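Local coordinates for protein bacillaene synthase dehydratase PksH (Bacillus subtilis, PDB 3HP0) that dehydrates an (S)-3-hydroxy-3-methylglutaryl group carried on the synthase protein PksL to a 3-methylglutaconyl moiety, an intermediate step in making the antibiotic bacillaene, at residues 85-88 against 89-93; 114-117 against 118-122; 169-172 against 173-176. All coordinates share one frame; numbering follows the deposited sequence.

Contact 1 (85-88 against 89-93); sequences SQEP and LYDLW
The carbonyls of Gln86, Glu87 and Pro88 accept in turn from the amides of Tyr90, Asp91 and Leu92, Gln86 O to Tyr90 N and Glu87 O to Asp91 N at 2.8 Å each, and so start the i to i+4 ladder at the N terminus of helix 87-98. Gln86 is the N-cap. Pro88 sits in the first turn, where a helix needs no N-H from it, while its O still receives Leu92 N at 2.9 Å. On the outer side of this turn two acids come together. Asp91 turns back over the preceding turn, CG anti to its own carbonyl carbon (chi1 -72°), which lays OD2 3.1 Å from Glu87 CG. The two carboxylates are turned 48° against each other, with Glu87 OE2 and Asp91 OD2 3.5 Å apart. Lys225 of helix 220-235 forms salt bridges with both residues and probably offsets much of the repulsion between them. The ring of Tyr90 leads away from residues 85-88 to meet Phe150, and its OH bonds to Val221 O in the first turn of that same helix 220-235. A different flank carries Gln86 and Leu89, which run side by side in the same direction. Leu89 also touches Ile36 of helix 34-48, so the turn lies between two other helices. The amide of Gln86 meets the leucine through its oxygen, OE1 standing 3.8 Å from Leu89 CD2.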
# COMPACT_ATOMS: atom_id res chain seq x y z
N SER A 85 10.53 11.42 -7.05
CA SER A 85 10.80 10.00 -6.81
C SER A 85 9.88 9.34 -5.79
O SER A 85 9.42 9.97 -4.83
CB SER A 85 12.25 9.78 -6.35
OG SER A 85 12.40 10.03 -4.96
N GLN A 86 9.61 8.06 -6.02
CA GLN A 86 8.76 7.28 -5.14
C GLN A 86 9.62 6.25 -4.41
O GLN A 86 9.10 5.31 -3.82
CB GLN A 86 7.69 6.56 -5.95
CG GLN A 86 6.72 7.48 -6.67
CD GLN A 86 6.09 8.50 -5.73
OE1 GLN A 86 5.66 8.16 -4.63
NE2 GLN A 86 6.02 9.75 -6.18
N GLU A 87 10.93 6.43 -4.46
CA GLU A 87 11.83 5.51 -3.79
C GLU A 87 11.48 5.35 -2.32
O GLU A 87 11.46 4.24 -1.80
CB GLU A 87 13.28 5.96 -3.95
CG GLU A 87 14.27 5.23 -3.04
CD GLU A 87 15.66 5.10 -3.67
OE1 GLU A 87 15.99 5.93 -4.54
OE2 GLU A 87 16.41 4.18 -3.28
N PRO A 88 11.20 6.46 -1.62
CA PRO A 88 10.85 6.32 -0.21
C PRO A 88 9.62 5.42 -0.01
O PRO A 88 9.60 4.54 0.85
CB PRO A 88 10.60 7.77 0.22
CG PRO A 88 11.57 8.52 -0.63
CD PRO A 88 11.39 7.88 -1.98
N LEU A 89 8.59 5.65 -0.82
CA LEU A 89 7.37 4.86 -0.75
C LEU A 89 7.67 3.39 -1.05
O LEU A 89 7.21 2.48 -0.34
CB LEU A 89 6.33 5.38 -1.75
CG LEU A 89 5.00 4.62 -1.78
CD1 LEU A 89 4.30 4.78 -0.44
CD2 LEU A 89 4.12 5.14 -2.91
N TYR A 90 8.44 3.15 -2.11
CA TYR A 90 8.77 1.78 -2.50
C TYR A 90 9.54 1.06 -1.40
O TYR A 90 9.23 -0.08 -1.08
CB TYR A 90 9.60 1.78 -3.78
CG TYR A 90 9.57 0.46 -4.53
CD1 TYR A 90 8.67 0.26 -5.59
CD2 TYR A 90 10.46 -0.57 -4.21
CE1 TYR A 90 8.67 -0.92 -6.30
CE2 TYR A 90 10.46 -1.77 -4.92
CZ TYR A 90 9.56 -1.94 -5.97
OH TYR A 90 9.59 -3.09 -6.72
N ASP A 91 10.53 1.74 -0.82
CA ASP A 91 11.33 1.15 0.25
C ASP A 91 10.51 0.89 1.50
O ASP A 91 10.79 -0.06 2.23
CB ASP A 91 12.52 2.05 0.58
CG ASP A 91 13.57 2.01 -0.50
OD1 ASP A 91 13.85 0.90 -1.01
OD2 ASP A 91 14.13 3.08 -0.83
N LEU A 92 9.51 1.73 1.73
CA LEU A 92 8.62 1.57 2.87
C LEU A 92 7.85 0.26 2.67
O LEU A 92 7.80 -0.59 3.56
CB LEU A 92 7.64 2.73 2.92
CG LEU A 92 6.45 2.65 3.88
CD1 LEU A 92 6.91 2.36 5.30
CD2 LEU A 92 5.70 3.97 3.81
N TRP A 93 7.26 0.09 1.49
CA TRP A 93 6.52 -1.13 1.21
C TRP A 93 7.44 -2.33 1.30
O TRP A 93 7.02 -3.41 1.71
CB TRP A 93 5.87 -1.06 -0.17
CG TRP A 93 4.71 -0.09 -0.24
CD1 TRP A 93 4.00 0.40 0.81
CD2 TRP A 93 4.13 0.48 -1.42
NE1 TRP A 93 3.01 1.24 0.36
CE2 TRP A 93 3.07 1.30 -1.00
CE3 TRP A 93 4.41 0.37 -2.79
CZ2 TRP A 93 2.27 2.02 -1.91
CZ3 TRP A 93 3.63 1.08 -3.69
CH2 TRP A 93 2.57 1.90 -3.25

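Contact 2 (114-117 against 118-122); sequences GGLG and FVSAT
Ser120 holds OG beside its own backbone N and anti to its carbonyl carbon (chi1 -55°), which folds the hydroxyl back onto Leu116 O one turn earlier; a similar torsion in Phe118 (chi1 -77°) swings its ring toward Gly114. The serine hydroxyl donates to Leu116 O over 2.6 Å, and the same oxygen takes the amide of Ser120, N to O 2.9 Å. Both donors come in tilted from the carbonyl plane, from opposite faces, so one buried oxygen is gripped by two bonds from a single residue. The rest of the short helix 115-121 is built on backbone bonds, with Val119 N to Gly115 O and Ala121 N to Gly117 O both at 2.9 Å, whereas Phe118 N to Gly114 O is weak. Gly114, the N-cap, has a positive phi of 134°, suited to a residue without a side chain. Its carbonyl oxygen lies at the edge of the Phe118 ring, near the ring plane and 3.2 Å from CD2, with Gly115 CA at the same rim. Val119 brings CG2 to 3.4 Å from Gly115 O, beside the hydrogen bond that its amide makes to the same oxygen. In the crotonase fold the N terminus of the corresponding helix supplies a backbone N-H to the oxyanion hole; with the side chain of Leu116 about 7 Å from that of the active-site Glu137, the position is consistent with that role. The helix is buried at the heart of the chain: Phe118 meets Trp93 of helix 87-98 edge to face and also packs on Leu56 of strand 53-57, Val119 lies on strand 102-107, and Ser120 rests against Phe150 and Leu151 of helix 148-155.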
# COMPACT_ATOMS: atom_id res chain seq x y z
N GLY A 114 -2.27 2.33 -4.40
CA GLY A 114 -1.69 3.21 -3.40
C GLY A 114 -1.96 2.52 -2.09
O GLY A 114 -1.03 2.13 -1.37
N GLY A 115 -3.24 2.37 -1.78
CA GLY A 115 -3.60 1.65 -0.58
C GLY A 115 -3.30 0.21 -0.95
O GLY A 115 -2.99 -0.62 -0.11
N LEU A 116 -3.36 -0.05 -2.25
CA LEU A 116 -3.09 -1.37 -2.79
C LEU A 116 -1.64 -1.75 -2.54
O LEU A 116 -1.33 -2.91 -2.24
CB LEU A 116 -3.41 -1.40 -4.28
CG LEU A 116 -3.75 -2.80 -4.79
CD1 LEU A 116 -4.67 -3.50 -3.79
CD2 LEU A 116 -4.41 -2.70 -6.15
N GLY A 117 -0.75 -0.77 -2.66
CA GLY A 117 0.65 -1.03 -2.39
C GLY A 117 0.76 -1.56 -0.97
O GLY A 117 1.26 -2.66 -0.73
N PHE A 118 0.25 -0.78 -0.03
CA PHE A 118 0.25 -1.14 1.39
C PHE A 118 -0.31 -2.54 1.67
O PHE A 118 0.35 -3.36 2.30
CB PHE A 118 -0.53 -0.10 2.20
CG PHE A 118 0.22 1.18 2.43
CD1 PHE A 118 1.20 1.25 3.42
CD2 PHE A 118 -0.03 2.31 1.65
CE1 PHE A 118 1.93 2.42 3.62
CE2 PHE A 118 0.70 3.50 1.86
CZ PHE A 118 1.68 3.55 2.85
N VAL A 119 -1.53 -2.81 1.21
CA VAL A 119 -2.16 -4.10 1.45
C VAL A 119 -1.38 -5.28 0.86
O VAL A 119 -1.29 -6.34 1.48
CB VAL A 119 -3.61 -4.12 0.90
CG1 VAL A 119 -4.20 -5.50 1.04
CG2 VAL A 119 -4.47 -3.10 1.65
N SER A 120 -0.83 -5.08 -0.33
CA SER A 120 -0.08 -6.12 -1.01
C SER A 120 1.23 -6.41 -0.31
O SER A 120 1.64 -7.57 -0.22
CB SER A 120 0.23 -5.70 -2.45
OG SER A 120 -0.94 -5.35 -3.16
N ALA A 121 1.88 -5.35 0.17
CA ALA A 121 3.17 -5.46 0.84
C ALA A 121 3.16 -6.09 2.22
O ALA A 121 4.11 -6.78 2.60
CB ALA A 121 3.81 -4.08 0.92
N THR A 122 2.09 -5.86 2.99
CA THR A 122 2.01 -6.41 4.33
C THR A 122 2.09 -7.92 4.26
O THR A 122 1.68 -8.53 3.27
CB THR A 122 0.72 -5.95 5.08
OG1 THR A 122 -0.47 -6.40 4.39
CG2 THR A 122 0.69 -4.41 5.18

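Contact 3 (169-172 against 173-176); sequences PISV and QEAS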
# COMPACT_ATOMS: atom_id res chain seq x y z
N PRO A 169 -13.15 -2.28 -10.17
CA PRO A 169 -12.84 -2.77 -8.83
C PRO A 169 -13.27 -4.22 -8.68
O PRO A 169 -14.24 -4.66 -9.29
CB PRO A 169 -13.64 -1.82 -7.93
CG PRO A 169 -14.80 -1.47 -8.78
CD PRO A 169 -14.16 -1.21 -10.12
N ILE A 170 -12.52 -4.97 -7.88
CA ILE A 170 -12.84 -6.37 -7.66
C ILE A 170 -13.44 -6.49 -6.27
O ILE A 170 -13.20 -5.66 -5.40
CB ILE A 170 -11.59 -7.26 -7.77
CG1 ILE A 170 -10.69 -7.06 -6.55
CG2 ILE A 170 -10.81 -6.93 -9.04
CD1 ILE A 170 -9.61 -8.10 -6.44
N SER A 171 -14.24 -7.54 -6.07
CA SER A 171 -14.90 -7.78 -4.80
C SER A 171 -13.95 -8.36 -3.76
O SER A 171 -12.87 -8.86 -4.09
CB SER A 171 -16.07 -8.73 -5.00
OG SER A 171 -15.59 -10.01 -5.38
N VAL A 172 -14.35 -8.30 -2.49
CA VAL A 172 -13.53 -8.86 -1.43
C VAL A 172 -13.44 -10.37 -1.63
O VAL A 172 -12.49 -11.01 -1.17
CB VAL A 172 -14.13 -8.55 -0.04
CG1 VAL A 172 -15.54 -9.09 0.06
CG2 VAL A 172 -13.25 -9.14 1.05
N GLN A 173 -14.41 -10.94 -2.35
CA GLN A 173 -14.44 -12.37 -2.63
C GLN A 173 -13.32 -12.75 -3.60
O GLN A 173 -12.57 -13.71 -3.36
CB GLN A 173 -15.77 -12.80 -3.26
CG GLN A 173 -16.98 -12.86 -2.33
CD GLN A 173 -17.36 -11.50 -1.76
OE1 GLN A 173 -17.28 -10.47 -2.44
NE2 GLN A 173 -17.80 -11.50 -0.51
N GLU A 174 -13.22 -12.02 -4.72
CA GLU A 174 -12.18 -12.30 -5.71
C GLU A 174 -10.82 -12.07 -5.08
O GLU A 174 -9.90 -12.87 -5.26
CB GLU A 174 -12.33 -11.39 -6.93
CG GLU A 174 -13.72 -11.26 -7.45
CD GLU A 174 -13.78 -10.41 -8.70
OE1 GLU A 174 -13.44 -10.94 -9.78
OE2 GLU A 174 -14.17 -9.22 -8.59
N ALA A 175 -10.68 -10.97 -4.34
CA ALA A 175 -9.42 -10.67 -3.68
C ALA A 175 -9.00 -11.89 -2.87
O ALA A 175 -7.83 -12.28 -2.87
CB ALA A 175 -9.58 -9.45 -2.77
N SER A 176 -9.97 -12.50 -2.19
CA SER A 176 -9.71 -13.67 -1.37
C SER A 176 -9.30 -14.85 -2.22
O SER A 176 -8.29 -15.51 -1.95
CB SER A 176 -10.94 -14.05 -0.54
OG SER A 176 -10.71 -15.22 0.24
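A capping box between Ser171 and Glu174 opens helix 172-178, each residue using its side chain to satisfy the backbone amide of the other. Ser171 is the N-cap. Its OG, set between its own N and carbonyl carbon (chi1 66°), accepts from Glu174 N at 3.2 Å. In return Glu174 reaches back with its chain extended beyond CG, and OE2 takes the amide of Ser171 over 3.0 Å. This N-H arrives on the anti side of the carboxylate and only 16° out of its plane. A carboxylate lying against the amino end of a helix is probably stabilised further by the helix dipole. The reach of Glu174 also brings OE2 to 3.3 Å from Ile170 CB, so the acid passes obliquely across the base of the isoleucine. Just outside the box, Ile170 and Ala175 form a hydrophobic staple, the apolar pair flanking the cap, with Ile170 CD1 3.9 Å from Ala175 CB. Both residues pack on Phe133 of strand 132-134, and Ile170 is also hydrogen-bonded to that residue through the backbone, anchoring the start of the helix to the small two-stranded sheet. The ordinary helical ladder begins with Ala175 N to Ser171 O at 3.1 Å. On the outer surface Gln173 bends at chi2 (64°) and crosses Val172, its OE1 lying 3.3 Å from both Val172 CG1 and Ser171 CB.

In the fold
The three contacts follow one another along the chain, neither nested nor crossed, and close no long loop: each is local to one helix, contacts 1 and 3 at its start and contact 2 over the whole of the short helix 115-121. Contact 1 begins helix 87-98; the chain then passes through strands 102-107 and 110-112 into contact 2. These two touch: Trp93 lies against helix 115-121, its O 3.4 Å from Ala121 CB and its CZ2 3.4 Å from Gly114 O. After helix 157-166 comes contact 3, on the opposite side of the chain's centre from contact 1 and about 7 Å from contact 2 at the nearest atoms. Strand 132-134, beside contact 3, pairs with strand 110-112, which leads into contact 2.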